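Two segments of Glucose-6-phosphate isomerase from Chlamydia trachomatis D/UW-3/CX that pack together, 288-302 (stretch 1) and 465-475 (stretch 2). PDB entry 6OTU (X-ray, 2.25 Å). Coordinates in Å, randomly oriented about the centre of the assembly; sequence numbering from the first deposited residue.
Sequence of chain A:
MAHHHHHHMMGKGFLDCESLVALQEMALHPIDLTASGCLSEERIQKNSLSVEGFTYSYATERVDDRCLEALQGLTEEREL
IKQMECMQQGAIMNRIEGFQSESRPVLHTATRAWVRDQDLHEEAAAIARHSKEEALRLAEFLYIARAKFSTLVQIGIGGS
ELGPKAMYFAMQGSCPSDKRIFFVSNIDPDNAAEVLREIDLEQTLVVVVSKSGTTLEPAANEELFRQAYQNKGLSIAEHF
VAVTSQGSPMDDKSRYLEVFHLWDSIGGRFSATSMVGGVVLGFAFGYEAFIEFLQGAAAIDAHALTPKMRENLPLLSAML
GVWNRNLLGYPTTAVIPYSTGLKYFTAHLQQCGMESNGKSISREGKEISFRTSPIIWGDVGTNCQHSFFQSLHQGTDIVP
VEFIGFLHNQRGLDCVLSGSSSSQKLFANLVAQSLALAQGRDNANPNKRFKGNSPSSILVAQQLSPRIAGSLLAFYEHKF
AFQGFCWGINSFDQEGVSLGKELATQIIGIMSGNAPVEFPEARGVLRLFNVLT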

# COMPACT_ATOMS: atom_id res chain seq x y z
N GLU A 288 12.54 -26.36 -11.22
CA GLU A 288 12.90 -25.72 -12.48
C GLU A 288 12.36 -24.30 -12.57
O GLU A 288 12.99 -23.44 -13.19
CB GLU A 288 12.41 -26.56 -13.66
N ALA A 289 11.20 -24.03 -11.96
CA ALA A 289 10.67 -22.67 -11.98
C ALA A 289 11.54 -21.73 -11.15
O ALA A 289 11.75 -20.57 -11.53
CB ALA A 289 9.22 -22.66 -11.50
N PHE A 290 12.06 -22.21 -10.01
CA PHE A 290 12.96 -21.38 -9.22
C PHE A 290 14.26 -21.08 -9.97
O PHE A 290 14.79 -19.97 -9.90
CB PHE A 290 13.25 -22.03 -7.86
CG PHE A 290 14.26 -21.29 -7.04
CD1 PHE A 290 13.97 -20.05 -6.49
CD2 PHE A 290 15.52 -21.83 -6.80
CE1 PHE A 290 14.91 -19.37 -5.72
CE2 PHE A 290 16.47 -21.15 -6.03
CZ PHE A 290 16.16 -19.92 -5.49
N ILE A 291 14.77 -22.05 -10.73
CA ILE A 291 15.98 -21.80 -11.53
C ILE A 291 15.71 -20.76 -12.61
O ILE A 291 16.56 -19.89 -12.89
CB ILE A 291 16.50 -23.13 -12.11
CG1 ILE A 291 16.92 -24.08 -10.98
CG2 ILE A 291 17.63 -22.88 -13.11
CD1 ILE A 291 17.87 -23.44 -10.01
N GLU A 292 14.54 -20.82 -13.26
CA GLU A 292 14.20 -19.81 -14.26
C GLU A 292 14.15 -18.43 -13.63
O GLU A 292 14.61 -17.45 -14.22
CB GLU A 292 12.87 -20.14 -14.92
CG GLU A 292 12.87 -21.41 -15.71
CD GLU A 292 11.53 -21.71 -16.32
OE1 GLU A 292 11.39 -22.77 -16.97
OE2 GLU A 292 10.60 -20.87 -16.15
N PHE A 293 13.57 -18.34 -12.43
CA PHE A 293 13.57 -17.11 -11.65
C PHE A 293 14.99 -16.61 -11.39
O PHE A 293 15.27 -15.41 -11.52
CB PHE A 293 12.82 -17.38 -10.34
CG PHE A 293 13.01 -16.35 -9.26
CD1 PHE A 293 12.52 -15.06 -9.41
CD2 PHE A 293 13.60 -16.71 -8.06
CE1 PHE A 293 12.65 -14.12 -8.37
CE2 PHE A 293 13.75 -15.79 -7.03
CZ PHE A 293 13.26 -14.48 -7.19
N LEU A 294 15.91 -17.53 -11.03
CA LEU A 294 17.31 -17.14 -10.82
C LEU A 294 17.96 -16.67 -12.11
O LEU A 294 18.73 -15.70 -12.10
CB LEU A 294 18.12 -18.31 -10.23
CG LEU A 294 17.83 -18.83 -8.81
CD1 LEU A 294 18.94 -19.79 -8.29
CD2 LEU A 294 17.55 -17.69 -7.82
N GLN A 295 17.70 -17.35 -13.24
CA GLN A 295 18.30 -16.92 -14.50
C GLN A 295 17.85 -15.52 -14.88
O GLN A 295 18.65 -14.72 -15.39
CB GLN A 295 17.97 -17.92 -15.60
CG GLN A 295 18.66 -19.27 -15.40
CD GLN A 295 18.17 -20.34 -16.36
OE1 GLN A 295 16.97 -20.46 -16.63
NE2 GLN A 295 19.10 -21.14 -16.87
N GLY A 296 16.59 -15.17 -14.60
CA GLY A 296 16.12 -13.82 -14.90
C GLY A 296 16.84 -12.76 -14.09
O GLY A 296 17.22 -11.71 -14.61
N ALA A 297 17.04 -13.01 -12.80
CA ALA A 297 17.81 -12.10 -11.97
C ALA A 297 19.28 -12.01 -12.42
O ALA A 297 19.82 -10.92 -12.61
CB ALA A 297 17.70 -12.53 -10.51
N ALA A 298 19.93 -13.16 -12.63
CA ALA A 298 21.33 -13.12 -13.04
C ALA A 298 21.53 -12.35 -14.34
O ALA A 298 22.56 -11.69 -14.53
CB ALA A 298 21.88 -14.54 -13.17
N ALA A 299 20.56 -12.42 -15.25
CA ALA A 299 20.68 -11.70 -16.51
C ALA A 299 20.69 -10.19 -16.30
O ALA A 299 21.38 -9.47 -17.02
CB ALA A 299 19.56 -12.12 -17.46
N ILE A 300 19.92 -9.70 -15.32
CA ILE A 300 19.92 -8.26 -15.03
C ILE A 300 21.18 -7.86 -14.27
O ILE A 300 21.76 -6.80 -14.54
CB ILE A 300 18.63 -7.84 -14.27
CG1 ILE A 300 17.40 -7.85 -15.20
CG2 ILE A 300 18.78 -6.46 -13.67
CD1 ILE A 300 17.52 -6.95 -16.44
N ASP A 301 21.63 -8.70 -13.32
CA ASP A 301 22.94 -8.49 -12.71
C ASP A 301 24.01 -8.22 -13.76
O ASP A 301 24.82 -7.29 -13.62
CB ASP A 301 23.35 -9.70 -11.87
CG ASP A 301 22.40 -9.97 -10.70
OD1 ASP A 301 21.56 -9.10 -10.38
OD2 ASP A 301 22.48 -11.08 -10.13
N ALA A 302 24.05 -9.03 -14.82
CA ALA A 302 25.07 -8.81 -15.84
C ALA A 302 24.78 -7.53 -16.62
O ALA A 302 25.71 -6.77 -16.94
CB ALA A 302 25.14 -10.01 -16.78
N SER A 465 6.38 -13.88 -16.07
CA SER A 465 6.82 -15.26 -16.02
C SER A 465 7.80 -15.39 -14.86
O SER A 465 8.20 -14.38 -14.26
CB SER A 465 7.48 -15.68 -17.33
OG SER A 465 8.66 -14.91 -17.54
N PRO A 466 8.20 -16.62 -14.51
CA PRO A 466 9.29 -16.75 -13.52
C PRO A 466 10.53 -15.95 -13.91
O PRO A 466 11.07 -15.22 -13.08
CB PRO A 466 9.56 -18.26 -13.50
CG PRO A 466 8.23 -18.86 -13.82
CD PRO A 466 7.53 -17.90 -14.77
N ARG A 467 10.98 -16.07 -15.16
CA ARG A 467 12.18 -15.36 -15.59
C ARG A 467 12.00 -13.85 -15.47
O ARG A 467 12.83 -13.15 -14.88
CB ARG A 467 12.53 -15.74 -17.03
CG ARG A 467 13.76 -15.03 -17.53
CD ARG A 467 14.28 -15.57 -18.85
NE ARG A 467 15.49 -14.84 -19.24
CZ ARG A 467 16.72 -15.34 -19.18
NH1 ARG A 467 16.92 -16.60 -18.77
NH2 ARG A 467 17.75 -14.59 -19.56
N ILE A 468 10.88 -13.34 -16.00
CA ILE A 468 10.62 -11.90 -15.98
C ILE A 468 10.44 -11.40 -14.55
O ILE A 468 10.90 -10.30 -14.21
CB ILE A 468 9.39 -11.58 -16.86
CG1 ILE A 468 9.71 -11.81 -18.34
CG2 ILE A 468 8.93 -10.14 -16.63
CD1 ILE A 468 10.72 -10.83 -18.92
N ALA A 469 9.78 -12.19 -13.69
CA ALA A 469 9.71 -11.84 -12.27
C ALA A 469 11.11 -11.68 -11.68
O ALA A 469 11.37 -10.72 -10.94
CB ALA A 469 8.93 -12.90 -11.49
N GLY A 470 12.02 -12.60 -12.00
CA GLY A 470 13.38 -12.49 -11.51
C GLY A 470 14.10 -11.26 -12.06
O GLY A 470 14.85 -10.60 -11.34
N SER A 471 13.90 -10.95 -13.34
CA SER A 471 14.53 -9.76 -13.89
C SER A 471 13.97 -8.50 -13.24
O SER A 471 14.73 -7.57 -12.93
CB SER A 471 14.33 -9.73 -15.41
OG SER A 471 15.03 -10.80 -16.03
N LEU A 472 12.65 -8.44 -13.03
CA LEU A 472 12.04 -7.27 -12.41
C LEU A 472 12.53 -7.08 -10.99
O LEU A 472 12.79 -5.95 -10.56
CB LEU A 472 10.52 -7.42 -12.41
CG LEU A 472 9.70 -6.71 -13.49
CD1 LEU A 472 8.25 -7.15 -13.39
CD2 LEU A 472 9.82 -5.20 -13.37
N LEU A 473 12.65 -8.17 -10.24
CA LEU A 473 13.20 -8.08 -8.89
C LEU A 473 14.61 -7.50 -8.93
O LEU A 473 14.90 -6.51 -8.26
CB LEU A 473 13.19 -9.45 -8.23
CG LEU A 473 13.75 -9.52 -6.81
CD1 LEU A 473 12.77 -8.86 -5.85
CD2 LEU A 473 13.96 -10.95 -6.42
N ALA A 474 15.50 -8.10 -9.75
CA ALA A 474 16.88 -7.63 -9.78
C ALA A 474 16.96 -6.20 -10.29
O ALA A 474 17.81 -5.42 -9.82
CB ALA A 474 17.74 -8.56 -10.66
N PHE A 475 16.09 -5.84 -11.23
CA PHE A 475 16.02 -4.48 -11.73
C PHE A 475 15.89 -3.46 -10.60
O PHE A 475 16.62 -2.47 -10.56
CB PHE A 475 14.83 -4.36 -12.67
CG PHE A 475 14.52 -2.97 -13.08
CD1 PHE A 475 15.30 -2.33 -14.03
CD2 PHE A 475 13.41 -2.31 -12.56
CE1 PHE A 475 15.00 -1.03 -14.44
CE2 PHE A 475 13.10 -1.02 -12.96
CZ PHE A 475 13.89 -0.38 -13.91
O HOH W 1 9.93 -18.29 -16.88

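The two segments form a close, glycine-mediated helix–helix crossing, in which backbone meets backbone and CA-H...O contacts outnumber the single direct hydrogen bond. The helix axes approach to 6.4 Å at a crossing angle of -40°, a separation made possible by Gly-296 and Gly-470, which face each other's helices without side chains. A CB on Gly-296 would lie 1.9 Å from Arg-467 O, and one on Gly-470 would lie 2.0 Å from Phe-293 O; both would clash. In their absence, Gly-296 CA comes within 3.4 Å of Arg-467 O and Gly-470 CA within 3.5 Å of Phe-293 O, both in near-linear CA-H...O geometry. Phe-293 CA makes a similar approach to Pro-466 O, at 3.4 Å. Ser-471 OG donates to Gly-296 O at 2.8 Å; within its own helix this carbonyl also accepts a weak bond from Ile-300 N.

Apolar side chains extend the contact beyond the glycines. Phe-293 CZ meets Leu-473 CD2 at 3.7 Å, while Ala-474 CB packs 3.8 Å from Ile-300 CB and 4.0 Å from Ala-297 CB. The extended Arg-467 side chain settles among Glu-292, Gln-295, Gly-296 and Ala-299, and one water links Glu-292 OE2 (2.8 Å) to Arg-467 N (3.0 Å).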